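Local atomic coordinates of mitogen activated protein kinase, putative (Leishmania donovani, PDB entry 4QNY), a protein that probably phosphorylates serine and threonine residues of other proteins as a mitogen-activated protein kinase, using ATP and magnesium bound between its two lobes. Residues 14-18 / 99-103; 86-92 / 345-351; 78-83 / 136-141. All blocks are in the same frame, centred on the assembly; numbering follows the deposited sequence. Where two conformers were deposited one is given.

Contact 1: 14-18 / 99-103; sequences EVCRL and DHFYI
E14 reaches H100 and Y102 with an outstretched side chain: CG stands anti to the backbone N (chi1 -164°) and CD continues the extension. H100 comes from the opposite direction, its CG set between its own backbone N and carbonyl carbon. The contact packs helix 8-16 and the turn after it, which precede the first strand, against the start of strand 101-106 and the residue before it, in the five-stranded antiparallel sheet of the kinase N-terminal lobe.

The E14 carboxylate lies on one face of the H100 ring. The two planes are 18° apart, and E14 OE2 sits over the H100 ring centre, 3.3 Å above the plane. OE2 and H100 NE2 are close, but their angle is poor for a hydrogen bond. This is a stack of flat groups. The ring is held at its edge instead. H100 ND1 donates a nearly straight bond to D99 OD2, in the ring plane, and H100 NE2 shares a water with E14 O. The two bonds would restrain rotation of the ring.

The other carboxylate oxygen accepts a hydrogen bond from a phenol. Y102 OH donates to E14 OE1 over 2.7 Å, meeting it nearly along the C-O axis. Here the carboxylate and ring planes are 73° apart. E14 OE1 also forms a salt bridge with R53 of the adjacent strand, which probably favours the charged carboxylate.

Beside this polar end the contact is apolar. V15 CG2 lies over one face of the Y102 ring in a CH-pi contact, 3.8 Å from the centroid. M51 touches both residues. L18 crosses Y102 at about a right angle and also rests on L90 and P92. L18 CD1 comes to 3.5 Å from Y102 CD2.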
loop_
_atom_site.group_PDB
_atom_site.type_symbol
_atom_site.label_atom_id
_atom_site.label_comp_id
_atom_site.label_asym_id
_atom_site.label_seq_id
_atom_site.Cartn_x
_atom_site.Cartn_y
_atom_site.Cartn_z
ATOM N N GLU A 14 25.530 -2.924 -13.905
ATOM C CA GLU A 14 24.413 -2.284 -14.589
ATOM C C GLU A 14 24.172 -0.873 -14.052
ATOM O O GLU A 14 23.947 0.063 -14.820
ATOM C CB GLU A 14 23.148 -3.130 -14.442
ATOM C CG GLU A 14 22.036 -2.775 -15.412
ATOM C CD GLU A 14 20.789 -3.611 -15.196
ATOM O OE1 GLU A 14 20.253 -3.596 -14.068
ATOM O OE2 GLU A 14 20.347 -4.286 -16.150
ATOM N N VAL A 15 24.226 -0.729 -12.731
ATOM C CA VAL A 15 24.015 0.563 -12.085
ATOM C C VAL A 15 25.150 1.536 -12.402
ATOM O O VAL A 15 24.914 2.725 -12.629
ATOM C CB VAL A 15 23.874 0.403 -10.552
ATOM C CG1 VAL A 15 23.974 1.750 -9.845
ATOM C CG2 VAL A 15 22.561 -0.284 -10.212
ATOM N N CYS A 16 26.377 1.024 -12.432
ATOM C CA CYS A 16 27.547 1.848 -12.728
ATOM C C CYS A 16 27.470 2.473 -14.121
ATOM O O CYS A 16 27.990 3.567 -14.348
ATOM C CB CYS A 16 28.830 1.023 -12.595
ATOM S SG CYS A 16 29.297 0.630 -10.891
ATOM N N ARG A 17 26.817 1.781 -15.049
ATOM C CA ARG A 17 26.635 2.302 -16.401
ATOM C C ARG A 17 25.563 3.389 -16.428
ATOM O O ARG A 17 25.396 4.088 -17.428
ATOM C CB ARG A 17 26.276 1.175 -17.373
ATOM C CG ARG A 17 27.434 0.237 -17.684
ATOM C CD ARG A 17 27.112 -0.695 -18.844
ATOM N NE ARG A 17 26.157 -1.736 -18.472
ATOM C CZ ARG A 17 26.502 -2.931 -18.005
ATOM N NH1 ARG A 17 27.783 -3.242 -17.851
ATOM N NH2 ARG A 17 25.567 -3.819 -17.691
ATOM N N LEU A 18 24.838 3.525 -15.323
ATOM C CA LEU A 18 23.851 4.588 -15.177
ATOM C C LEU A 18 24.422 5.719 -14.331
ATOM O O LEU A 18 24.443 6.876 -14.751
ATOM C CB LEU A 18 22.566 4.052 -14.545
ATOM C CG LEU A 18 21.842 2.945 -15.309
ATOM C CD1 LEU A 18 20.669 2.423 -14.499
ATOM C CD2 LEU A 18 21.378 3.448 -16.665
ATOM N N ASP A 99 15.608 -0.865 -21.543
ATOM C CA ASP A 99 14.744 -2.002 -21.264
ATOM C C ASP A 99 14.652 -2.211 -19.756
ATOM O O ASP A 99 14.158 -3.234 -19.285
ATOM C CB ASP A 99 15.258 -3.264 -21.960
ATOM C CG ASP A 99 16.634 -3.682 -21.476
ATOM O OD1 ASP A 99 17.015 -4.847 -21.707
ATOM O OD2 ASP A 99 17.334 -2.846 -20.864
ATOM N N HIS A 100 15.139 -1.222 -19.013
ATOM C CA HIS A 100 15.154 -1.258 -17.555
ATOM C C HIS A 100 15.521 0.116 -17.007
ATOM O O HIS A 100 16.086 0.940 -17.723
ATOM C CB HIS A 100 16.152 -2.296 -17.045
ATOM C CG HIS A 100 17.576 -1.842 -17.120
ATOM N ND1 HIS A 100 18.302 -1.857 -18.292
ATOM C CD2 HIS A 100 18.405 -1.346 -16.171
ATOM C CE1 HIS A 100 19.519 -1.397 -18.060
ATOM N NE2 HIS A 100 19.605 -1.077 -16.781
ATOM N N PHE A 101 15.209 0.355 -15.736
ATOM C CA PHE A 101 15.648 1.572 -15.058
ATOM C C PHE A 101 15.493 1.431 -13.546
ATOM O O PHE A 101 14.809 0.527 -13.065
ATOM C CB PHE A 101 14.879 2.797 -15.572
ATOM C CG PHE A 101 13.493 2.932 -15.016
ATOM C CD1 PHE A 101 12.438 2.225 -15.565
ATOM C CD2 PHE A 101 13.239 3.791 -13.958
ATOM C CE1 PHE A 101 11.161 2.356 -15.062
ATOM C CE2 PHE A 101 11.966 3.925 -13.450
ATOM C CZ PHE A 101 10.924 3.208 -14.003
ATOM N N TYR A 102 16.136 2.327 -12.803
ATOM C CA TYR A 102 16.170 2.235 -11.346
ATOM C C TYR A 102 15.451 3.385 -10.650
ATOM O O TYR A 102 15.573 4.545 -11.044
ATOM C CB TYR A 102 17.618 2.174 -10.856
ATOM C CG TYR A 102 18.265 0.818 -11.019
ATOM C CD1 TYR A 102 18.259 -0.102 -9.980
ATOM C CD2 TYR A 102 18.877 0.457 -12.212
ATOM C CE1 TYR A 102 18.849 -1.343 -10.123
ATOM C CE2 TYR A 102 19.469 -0.782 -12.363
ATOM C CZ TYR A 102 19.451 -1.678 -11.316
ATOM O OH TYR A 102 20.036 -2.914 -11.459
ATOM N N ILE A 103 14.705 3.045 -9.605
ATOM C CA ILE A 103 14.070 4.034 -8.746
ATOM C C ILE A 103 14.836 4.132 -7.433
ATOM O O ILE A 103 14.974 3.141 -6.714
ATOM C CB ILE A 103 12.600 3.679 -8.457
ATOM C CG1 ILE A 103 11.809 3.576 -9.762
ATOM C CG2 ILE A 103 11.976 4.707 -7.526
ATOM C CD1 ILE A 103 10.431 2.978 -9.590
HETATM O O HOH W 1 22.272 0.156 -17.184
#

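Contact 2: 86-92 / 345-351; sequences LRNILTP and YEESVKF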
loop_
_atom_site.group_PDB
_atom_site.type_symbol
_atom_site.label_atom_id
_atom_site.label_comp_id
_atom_site.label_asym_id
_atom_site.label_seq_id
_atom_site.Cartn_x
_atom_site.Cartn_y
_atom_site.Cartn_z
ATOM N N LEU A 86 11.607 10.305 -2.780
ATOM C CA LEU A 86 12.308 9.986 -4.016
ATOM C C LEU A 86 13.640 10.727 -4.079
ATOM O O LEU A 86 13.679 11.953 -3.970
ATOM C CB LEU A 86 11.443 10.344 -5.227
ATOM C CG LEU A 86 11.951 9.893 -6.597
ATOM C CD1 LEU A 86 11.927 8.377 -6.700
ATOM C CD2 LEU A 86 11.128 10.526 -7.708
ATOM N N ARG A 87 14.729 9.984 -4.253
ATOM C CA ARG A 87 16.055 10.591 -4.300
ATOM C C ARG A 87 16.586 10.732 -5.724
ATOM O O ARG A 87 17.269 11.707 -6.037
ATOM C CB ARG A 87 17.048 9.788 -3.456
ATOM C CG ARG A 87 17.404 10.449 -2.130
ATOM C CD ARG A 87 18.852 10.183 -1.745
ATOM N NE ARG A 87 19.276 10.991 -0.605
ATOM C CZ ARG A 87 20.534 11.097 -0.189
ATOM N NH1 ARG A 87 21.501 10.446 -0.823
ATOM N NH2 ARG A 87 20.829 11.856 0.857
ATOM N N ASN A 88 16.275 9.765 -6.584
ATOM C CA ASN A 88 16.785 9.785 -7.953
ATOM C C ASN A 88 16.036 8.849 -8.901
ATOM O O ASN A 88 15.351 7.923 -8.468
ATOM C CB ASN A 88 18.274 9.427 -7.957
ATOM C CG ASN A 88 19.037 10.110 -9.075
ATOM O OD1 ASN A 88 18.472 10.442 -10.116
ATOM N ND2 ASN A 88 20.331 10.321 -8.863
ATOM N N ILE A 89 16.173 9.111 -10.199
ATOM C CA ILE A 89 15.631 8.242 -11.242
ATOM C C ILE A 89 16.715 7.931 -12.274
ATOM O O ILE A 89 17.066 8.781 -13.091
ATOM C CB ILE A 89 14.421 8.879 -11.955
ATOM C CG1 ILE A 89 13.332 9.263 -10.950
ATOM C CG2 ILE A 89 13.863 7.930 -13.008
ATOM C CD1 ILE A 89 12.665 8.077 -10.291
ATOM N N LEU A 90 17.239 6.710 -12.232
ATOM C CA LEU A 90 18.320 6.310 -13.127
ATOM C C LEU A 90 17.789 5.648 -14.394
ATOM O O LEU A 90 17.192 4.575 -14.342
ATOM C CB LEU A 90 19.282 5.363 -12.410
ATOM C CG LEU A 90 19.862 5.865 -11.087
ATOM C CD1 LEU A 90 20.836 4.847 -10.512
ATOM C CD2 LEU A 90 20.537 7.216 -11.270
ATOM N N THR A 91 18.022 6.293 -15.532
ATOM C CA THR A 91 17.563 5.788 -16.820
ATOM C C THR A 91 18.711 5.706 -17.825
ATOM O O THR A 91 19.623 6.530 -17.792
ATOM C CB THR A 91 16.453 6.680 -17.394
ATOM O OG1 THR A 91 16.898 8.040 -17.386
ATOM C CG2 THR A 91 15.185 6.567 -16.559
ATOM N N PRO A 92 18.672 4.704 -18.718
ATOM C CA PRO A 92 19.690 4.566 -19.768
ATOM C C PRO A 92 19.645 5.717 -20.768
ATOM O O PRO A 92 18.563 6.102 -21.212
ATOM C CB PRO A 92 19.322 3.241 -20.447
ATOM C CG PRO A 92 18.484 2.512 -19.448
ATOM C CD PRO A 92 17.727 3.576 -18.720
ATOM N N TYR A 345 12.254 9.393 -18.677
ATOM C CA TYR A 345 13.537 10.086 -18.727
ATOM C C TYR A 345 13.354 11.563 -18.386
ATOM O O TYR A 345 14.244 12.188 -17.813
ATOM C CB TYR A 345 14.204 9.943 -20.099
ATOM C CG TYR A 345 15.679 10.294 -20.082
ATOM C CD1 TYR A 345 16.643 9.302 -19.977
ATOM C CD2 TYR A 345 16.106 11.616 -20.153
ATOM C CE1 TYR A 345 17.990 9.611 -19.945
ATOM C CE2 TYR A 345 17.453 11.936 -20.123
ATOM C CZ TYR A 345 18.391 10.928 -20.020
ATOM O OH TYR A 345 19.732 11.237 -19.993
ATOM N N GLU A 346 12.199 12.114 -18.741
ATOM C CA GLU A 346 11.882 13.496 -18.403
ATOM C C GLU A 346 11.837 13.672 -16.887
ATOM O O GLU A 346 12.220 14.715 -16.361
ATOM C CB GLU A 346 10.550 13.914 -19.030
ATOM N N GLU A 347 11.370 12.637 -16.196
ATOM C CA GLU A 347 11.347 12.630 -14.739
ATOM C C GLU A 347 12.757 12.457 -14.180
ATOM O O GLU A 347 13.037 12.842 -13.044
ATOM C CB GLU A 347 10.432 11.518 -14.220
ATOM C CG GLU A 347 8.979 11.659 -14.646
ATOM C CD GLU A 347 8.280 12.819 -13.964
ATOM O OE1 GLU A 347 8.672 13.169 -12.831
ATOM O OE2 GLU A 347 7.340 13.383 -14.563
ATOM N N SER A 348 13.638 11.876 -14.986
ATOM C CA SER A 348 15.030 11.679 -14.598
ATOM C C SER A 348 15.821 12.979 -14.704
ATOM O O SER A 348 16.716 13.241 -13.899
ATOM C CB SER A 348 15.680 10.597 -15.464
ATOM O OG SER A 348 17.082 10.782 -15.549
ATOM N N VAL A 349 15.482 13.787 -15.705
ATOM C CA VAL A 349 16.144 15.067 -15.944
ATOM C C VAL A 349 15.996 16.000 -14.742
ATOM O O VAL A 349 16.897 16.784 -14.433
ATOM C CB VAL A 349 15.579 15.748 -17.214
ATOM C CG1 VAL A 349 16.087 17.176 -17.349
ATOM C CG2 VAL A 349 15.930 14.934 -18.449
ATOM N N LYS A 350 14.871 15.881 -14.044
ATOM C CA LYS A 350 14.564 16.739 -12.900
ATOM C C LYS A 350 15.541 16.577 -11.730
ATOM O O LYS A 350 15.413 17.257 -10.714
ATOM C CB LYS A 350 13.139 16.467 -12.414
ATOM C CG LYS A 350 12.070 16.642 -13.480
ATOM C CD LYS A 350 10.717 16.154 -12.984
ATOM C CE LYS A 350 9.636 16.342 -14.036
ATOM N NZ LYS A 350 9.358 17.780 -14.303
ATOM N N PHE A 351 16.509 15.676 -11.874
ATOM C CA PHE A 351 17.513 15.455 -10.840
ATOM C C PHE A 351 18.906 15.858 -11.317
ATOM O O PHE A 351 19.144 16.018 -12.514
ATOM C CB PHE A 351 17.512 13.990 -10.399
ATOM C CG PHE A 351 16.259 13.574 -9.684
ATOM C CD1 PHE A 351 16.158 13.697 -8.308
ATOM C CD2 PHE A 351 15.182 13.062 -10.386
ATOM C CE1 PHE A 351 15.006 13.315 -7.646
ATOM C CE2 PHE A 351 14.027 12.679 -9.730
ATOM C CZ PHE A 351 13.939 12.806 -8.358
#
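The F351 ring lies with one face on the backbone of strand 86-90. N88 CA sits over the ring centre in a CH-pi contact, 4.0 Å from the F351 centroid and 10° off the normal. I89 N lies over the same face, toward the rim. At the edge, L86 CD2 comes to 3.7 Å from F351 CZ, near the ring plane. S348 O is also at the edge, in plane. I89 CG1 adds an apolar contact to F351 CE2 at 3.7 Å.

The N88 amide passes F351 in the opposite direction, its plane 31° from the ring. N88 OD1 accepts a weak bond from I89 N, while ND2 is bonded to Y22 OH.

R87 and N88 both face V104 of the neighbouring strand, a classic beta bulge. It lies in an outermost strand of the N-lobe sheet. The last turn of helix 337-349 and the residues after it pack here. A C-terminal extension that returns to the N-lobe is a familiar feature of MAP kinases.

Further along, S348 points OG anti to its backbone N, which brings it near two acceptors. S348 OG lies 3.2 Å from I89 O. The other acceptor is T91 OG1, whose position is less certain. Both bonds are weak, and which one takes the proton is unsettled. I72 of helix 62-77 touches both I89 and E347.

Contact 3: 78-83 / 136-141; sequences FNDDNI and RALHII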
loop_
_atom_site.group_PDB
_atom_site.type_symbol
_atom_site.label_atom_id
_atom_site.label_comp_id
_atom_site.label_asym_id
_atom_site.label_seq_id
_atom_site.Cartn_x
_atom_site.Cartn_y
_atom_site.Cartn_z
ATOM N N PHE A 78 4.972 13.904 -3.743
ATOM C CA PHE A 78 4.865 14.030 -2.295
ATOM C C PHE A 78 6.200 14.361 -1.635
ATOM O O PHE A 78 7.246 13.839 -2.020
ATOM C CB PHE A 78 4.296 12.745 -1.687
ATOM C CG PHE A 78 2.882 12.454 -2.097
ATOM C CD1 PHE A 78 1.840 13.252 -1.653
ATOM C CD2 PHE A 78 2.592 11.378 -2.916
ATOM C CE1 PHE A 78 0.537 12.986 -2.027
ATOM C CE2 PHE A 78 1.291 11.105 -3.294
ATOM C CZ PHE A 78 0.262 11.910 -2.848
ATOM N N ASN A 79 6.147 15.238 -0.639
ATOM C CA ASN A 79 7.313 15.566 0.171
ATOM C C ASN A 79 6.923 15.570 1.643
ATOM O O ASN A 79 6.739 16.627 2.247
ATOM C CB ASN A 79 7.896 16.919 -0.237
ATOM C CG ASN A 79 9.241 17.194 0.410
ATOM O OD1 ASN A 79 10.025 16.276 0.653
ATOM N ND2 ASN A 79 9.514 18.463 0.692
ATOM N N ASP A 80 6.788 14.376 2.211
ATOM C CA ASP A 80 6.285 14.225 3.569
ATOM C C ASP A 80 7.045 13.131 4.310
ATOM O O ASP A 80 7.599 12.223 3.691
ATOM C CB ASP A 80 4.785 13.916 3.540
ATOM C CG ASP A 80 4.150 13.979 4.912
ATOM O OD1 ASP A 80 3.835 15.097 5.372
ATOM O OD2 ASP A 80 3.956 12.909 5.525
ATOM N N ASP A 81 7.069 13.217 5.636
ATOM C CA ASP A 81 7.842 12.287 6.450
ATOM C C ASP A 81 7.204 10.899 6.544
ATOM O O ASP A 81 7.893 9.919 6.821
ATOM C CB ASP A 81 8.047 12.856 7.855
ATOM C CG ASP A 81 8.901 14.109 7.859
ATOM O OD1 ASP A 81 10.061 14.039 7.402
ATOM O OD2 ASP A 81 8.413 15.163 8.317
ATOM N N ASN A 82 5.899 10.815 6.311
ATOM C CA ASN A 82 5.204 9.532 6.391
ATOM C C ASN A 82 4.925 8.925 5.020
ATOM O O ASN A 82 4.160 7.967 4.895
ATOM C CB ASN A 82 3.899 9.683 7.175
ATOM C CG ASN A 82 4.135 9.994 8.644
ATOM O OD1 ASN A 82 3.514 10.893 9.208
ATOM N ND2 ASN A 82 5.040 9.247 9.268
ATOM N N ILE A 83 5.551 9.491 3.994
ATOM C CA ILE A 83 5.496 8.936 2.646
ATOM C C ILE A 83 6.920 8.797 2.123
ATOM O O ILE A 83 7.690 9.757 2.160
ATOM C CB ILE A 83 4.665 9.818 1.691
ATOM C CG1 ILE A 83 3.240 9.991 2.221
ATOM C CG2 ILE A 83 4.643 9.219 0.292
ATOM C CD1 ILE A 83 2.398 10.956 1.414
ATOM N N ARG A 136 -2.328 9.665 8.801
ATOM C CA ARG A 136 -1.852 10.994 8.443
ATOM C C ARG A 136 -1.290 11.006 7.022
ATOM O O ARG A 136 -1.465 11.972 6.280
ATOM C CB ARG A 136 -0.793 11.463 9.442
ATOM C CG ARG A 136 -0.225 12.835 9.148
ATOM C CD ARG A 136 1.046 13.078 9.941
ATOM N NE ARG A 136 1.833 14.171 9.376
ATOM C CZ ARG A 136 2.604 14.053 8.299
ATOM N NH1 ARG A 136 2.693 12.891 7.666
ATOM N NH2 ARG A 136 3.285 15.099 7.854
ATOM N N ALA A 137 -0.623 9.918 6.648
ATOM C CA ALA A 137 -0.082 9.779 5.302
ATOM C C ALA A 137 -1.205 9.637 4.282
ATOM O O ALA A 137 -1.156 10.231 3.205
ATOM C CB ALA A 137 0.860 8.589 5.227
ATOM N N LEU A 138 -2.217 8.850 4.631
ATOM C CA LEU A 138 -3.363 8.641 3.753
ATOM C C LEU A 138 -4.154 9.925 3.539
ATOM O O LEU A 138 -4.699 10.152 2.460
ATOM C CB LEU A 138 -4.282 7.556 4.313
ATOM C CG LEU A 138 -3.808 6.114 4.148
ATOM C CD1 LEU A 138 -4.818 5.159 4.755
ATOM C CD2 LEU A 138 -3.575 5.794 2.679
ATOM N N HIS A 139 -4.218 10.759 4.573
ATOM C CA HIS A 139 -4.921 12.033 4.480
ATOM C C HIS A 139 -4.269 12.930 3.435
ATOM O O HIS A 139 -4.950 13.626 2.684
ATOM C CB HIS A 139 -4.947 12.737 5.838
ATOM C CG HIS A 139 -5.654 14.056 5.821
ATOM N ND1 HIS A 139 -5.004 15.252 6.030
ATOM C CD2 HIS A 139 -6.956 14.366 5.614
ATOM C CE1 HIS A 139 -5.874 16.243 5.956
ATOM N NE2 HIS A 139 -7.066 15.733 5.704
ATOM N N ILE A 140 -2.942 12.895 3.392
ATOM C CA ILE A 140 -2.174 13.675 2.430
ATOM C C ILE A 140 -2.375 13.156 1.009
ATOM O O ILE A 140 -2.613 13.932 0.082
ATOM C CB ILE A 140 -0.678 13.658 2.784
ATOM C CG1 ILE A 140 -0.442 14.471 4.059
ATOM C CG2 ILE A 140 0.156 14.206 1.634
ATOM C CD1 ILE A 140 0.755 14.029 4.856
ATOM N N ILE A 141 -2.285 11.840 0.852
ATOM C CA ILE A 141 -2.487 11.198 -0.442
ATOM C C ILE A 141 -3.902 11.440 -0.968
ATOM O O ILE A 141 -4.090 11.765 -2.141
ATOM C CB ILE A 141 -2.225 9.680 -0.357
ATOM C CG1 ILE A 141 -0.779 9.415 0.069
ATOM C CG2 ILE A 141 -2.522 9.005 -1.688
ATOM C CD1 ILE A 141 -0.515 7.984 0.486
#
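R136 runs out from helix 124-143 toward the loop 78-83, extended from CG to NE. CB and CG lead away from the helix. R136 CD passes N82 OD1 at 3.4 Å, and the guanidinium then turns to D80. NH1 donates to D80 OD2 and NH2 to D80 OD1, a two-pronged salt bridge. The NH1 bond is the straighter, at 168°. Carboxylate and guanidinium are nearly coplanar, 23° apart. The NH2 bond uses the syn lone pair of OD1.

D80 OD2 has a second donor, N82 N at 3.0 Å, which meets it from above the carboxylate plane. This helps tie the carboxylate to its own loop. N82 ND2 is bonded to L164 O.

Beside the salt bridge, I140 CD1 lies against D80. I83 CD1 reaches I141 CG1 at 3.8 Å and I140 CG2 at 4.0 Å. The F78 ring packs on the same two isoleucines, F78 CZ lying 3.7 Å from I141 CA. F169, which follows the DFG aspartate D168 that binds magnesium, touches both I83 and I141.

D80 thus heads an Asx turn in the loop that joins helix 62-77, the kinase C-helix, to strand 86-90 and is braced here on a C-lobe helix.

From the N terminus, helix 8-16 comes first. Residues 14-18, on it and just after it, meet 99-103 in contact 1, closing a loop that includes the first strands and helix 62-77. Contact 3 starts inside that loop at 78-83 and closes later at 136-141, tying the N-lobe to a helix of the C-lobe. Contact 2 starts next, at 86-92, and closes last, at 345-351, after the whole C-lobe. Each pair of loops therefore crosses. Contacts 1 and 2 touch through neighbouring strands of one sheet. Contact 3 adjoins contact 2 in the sequence but does not otherwise touch it; its centre lies about 28 Å from that of contact 1 and about 21 Å from that of contact 2.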